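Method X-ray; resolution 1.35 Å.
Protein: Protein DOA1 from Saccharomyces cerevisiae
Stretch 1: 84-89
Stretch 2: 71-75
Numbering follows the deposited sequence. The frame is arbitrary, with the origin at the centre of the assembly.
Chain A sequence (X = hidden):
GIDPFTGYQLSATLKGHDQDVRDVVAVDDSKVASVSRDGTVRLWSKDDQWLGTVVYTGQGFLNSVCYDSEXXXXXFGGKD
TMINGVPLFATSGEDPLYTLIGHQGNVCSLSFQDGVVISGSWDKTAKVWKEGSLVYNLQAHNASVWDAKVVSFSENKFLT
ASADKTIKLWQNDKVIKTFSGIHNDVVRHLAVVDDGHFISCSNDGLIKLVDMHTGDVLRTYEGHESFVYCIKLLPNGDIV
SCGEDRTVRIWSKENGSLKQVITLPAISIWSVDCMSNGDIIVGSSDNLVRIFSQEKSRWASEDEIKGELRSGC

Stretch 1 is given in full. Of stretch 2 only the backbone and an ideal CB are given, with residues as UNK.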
# COMPACT_ATOMS: atom_id res chain seq x y z
N ASN A 84 -9.76 -11.64 -3.86
CA ASN A 84 -11.04 -11.51 -4.53
C ASN A 84 -11.18 -10.12 -5.13
O ASN A 84 -10.43 -9.19 -4.79
CB ASN A 84 -12.19 -11.83 -3.57
CG ASN A 84 -12.17 -13.27 -3.11
OD1 ASN A 84 -12.50 -14.21 -3.86
ND2 ASN A 84 -11.80 -13.46 -1.87
N GLY A 85 -12.15 -9.98 -6.02
CA GLY A 85 -12.43 -8.71 -6.64
C GLY A 85 -13.91 -8.47 -6.68
O GLY A 85 -14.71 -9.39 -6.92
N VAL A 86 -14.30 -7.23 -6.42
CA VAL A 86 -15.69 -6.82 -6.58
C VAL A 86 -15.79 -5.51 -7.34
O VAL A 86 -14.88 -4.67 -7.27
CB VAL A 86 -16.42 -6.64 -5.23
CG1 VAL A 86 -16.52 -7.97 -4.49
CG2 VAL A 86 -15.76 -5.58 -4.38
N PRO A 87 -16.91 -5.32 -8.05
CA PRO A 87 -17.13 -4.05 -8.74
C PRO A 87 -17.49 -2.95 -7.75
O PRO A 87 -17.72 -3.19 -6.58
CB PRO A 87 -18.31 -4.37 -9.68
CG PRO A 87 -19.03 -5.50 -9.03
CD PRO A 87 -17.95 -6.32 -8.38
N LEU A 88 -17.55 -1.72 -8.25
CA LEU A 88 -17.80 -0.57 -7.41
C LEU A 88 -19.28 -0.50 -7.03
O LEU A 88 -19.70 0.40 -6.34
CB LEU A 88 -17.39 0.70 -8.16
CG LEU A 88 -15.89 0.71 -8.50
CD1 LEU A 88 -15.58 1.87 -9.43
CD2 LEU A 88 -15.01 0.80 -7.25
N PHE A 89 -20.08 -1.45 -7.53
CA PHE A 89 -21.53 -1.48 -7.31
C PHE A 89 -21.98 -2.79 -6.68
O PHE A 89 -23.18 -3.09 -6.65
CB PHE A 89 -22.28 -1.23 -8.62
CG PHE A 89 -21.81 -2.09 -9.78
CD1 PHE A 89 -22.13 -3.43 -9.85
CD2 PHE A 89 -21.06 -1.53 -10.80
CE1 PHE A 89 -21.69 -4.21 -10.92
CE2 PHE A 89 -20.61 -2.30 -11.86
CZ PHE A 89 -20.93 -3.64 -11.93
N UNK A 71 -10.91 -2.94 -15.43
CA UNK A 71 -12.06 -3.76 -15.05
C UNK A 71 -12.96 -3.07 -14.00
O UNK A 71 -14.11 -3.46 -13.79
CB UNK A 71 -11.57 -5.11 -14.51
N UNK A 72 -12.42 -2.03 -13.37
CA UNK A 72 -13.08 -1.29 -12.29
C UNK A 72 -13.47 -2.24 -11.18
O UNK A 72 -14.61 -2.27 -10.71
CB UNK A 72 -14.31 -0.54 -12.81
N UNK A 73 -12.46 -2.99 -10.73
CA UNK A 73 -12.60 -3.91 -9.63
C UNK A 73 -11.70 -3.52 -8.49
O UNK A 73 -10.52 -3.22 -8.68
CB UNK A 73 -12.30 -5.34 -10.08
N UNK A 74 -12.29 -3.55 -7.30
CA UNK A 74 -11.51 -3.51 -6.08
C UNK A 74 -11.02 -4.92 -5.78
O UNK A 74 -11.82 -5.85 -5.63
CB UNK A 74 -12.33 -2.95 -4.92
N UNK A 75 -9.70 -5.07 -5.69
CA UNK A 75 -9.09 -6.37 -5.38
C UNK A 75 -8.63 -6.35 -3.92
O UNK A 75 -8.08 -5.36 -3.45
CB UNK A 75 -7.92 -6.67 -6.32

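Stretch 2 runs antiparallel to the strand of stretch 1, and its strand, residues 73-75, lies alongside it, with 74 paired with Val86 and 75 with Gly85. The register is set by position 74, whose backbone forms two hydrogen bonds with Val86: N of 74 to Val86 O at 2.8 Å and Val86 N to O of 74 at 2.9 Å. Positions 73 and 75 therefore direct their CA-to-CB bonds to one face of the sheet, shared with Pro87, while 74 points to the other face, shared with Val86.

Position 71 lies in the loop before the strand. Its ideal CB finds nothing of stretch 1 within 5.5 Å, so this partner places no demand on it, and almost any residue would do. The residue is Lys71, an extended chain until its last torsion, which makes no contact with stretch 1.

Position 72 has positive phi and psi (56/53), a left-handed conformation that glycine, asparagine and aspartate adopt most readily but that other residues without a branched CB can also take. CA-to-CB points sideways, and the ideal CB lies 4.3 Å from Leu88 CD1. Stretch 1 offers a methyl group here and no charged partner, so a small residue or a flexible chain would suit. The residue is Glu72. Its OE1 comes within 4.1 Å of Leu88 CD1, a loose contact in which the carboxylate gains no polar partner from stretch 1.

At position 73 the backbone is extended (-118/134), and the CB is directed to the face that carries Pro87. Gly85 contributes no side chain to this face, which leaves room between the proline ring and position 75. An aliphatic chain of moderate length, such as leucine, isoleucine, valine or methionine, could use that space. The residue is Leu73, with rotamer m,t; its end comes nearer to stretch 1 than the CB direction suggests. CD2 lies 3.5 Å from Pro87 N and 4.0 Å from Pro87 CD, so the methyl packs against the proline ring. Leu73 CA also approaches Val86 O at 3.4 Å in a CA-H...O contact.

Position 74 faces an apolar surface made by Val86 and Leu88. The ideal CB is 5.2 Å from Leu88 CD2, a gap that an aliphatic chain can close; valine, isoleucine, leucine or methionine would all be plausible. The residue is Leu74, also m,t. Its CG meets Leu88 CD2 at 4.0 Å, and its CB lies 4.3 Å from Val86 CG2. The backbone adds a short CA-H...O contact, Gly85 CA to Leu74 O at 3.1 Å.

Position 75 stands opposite Gly85, with the two CA atoms 4.3 Å apart. The absence of a side chain on the glycine leaves a space that leucine, isoleucine, valine or methionine could cover. The residue is Leu75, whose CD2 reaches back to lie 3.8 Å from Gly85 CA. An ideal CB on Gly85 would fall 2.9 Å from that same Leu75 CD2, a clash, so the leucine occupies the space the glycine leaves free. Leu75 CA also approaches Asn84 O at 3.2 Å.

Stretch 2, residues 71-75: KELLL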
# COMPACT_ATOMS: atom_id res chain seq x y z
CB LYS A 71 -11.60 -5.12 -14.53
CG LYS A 71 -11.00 -6.05 -15.59
CD LYS A 71 -10.71 -7.38 -14.95
CE LYS A 71 -10.07 -8.37 -15.92
NZ LYS A 71 -11.14 -9.09 -16.64
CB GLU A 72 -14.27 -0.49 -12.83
CG GLU A 72 -13.82 0.42 -13.97
CD GLU A 72 -14.81 1.52 -14.34
OE1 GLU A 72 -15.72 1.83 -13.55
OE2 GLU A 72 -14.65 2.10 -15.41
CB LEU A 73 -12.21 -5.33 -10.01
CG LEU A 73 -13.12 -5.99 -11.04
CD1 LEU A 73 -12.50 -7.32 -11.45
CD2 LEU A 73 -14.51 -6.18 -10.50
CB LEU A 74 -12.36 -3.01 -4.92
CG LEU A 74 -12.72 -1.53 -5.00
CD1 LEU A 74 -13.78 -1.23 -3.99
CD2 LEU A 74 -11.52 -0.62 -4.81
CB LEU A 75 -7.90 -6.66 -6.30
CG LEU A 75 -8.12 -6.54 -7.79
CD1 LEU A 75 -6.86 -6.90 -8.52
CD2 LEU A 75 -9.22 -7.43 -8.19
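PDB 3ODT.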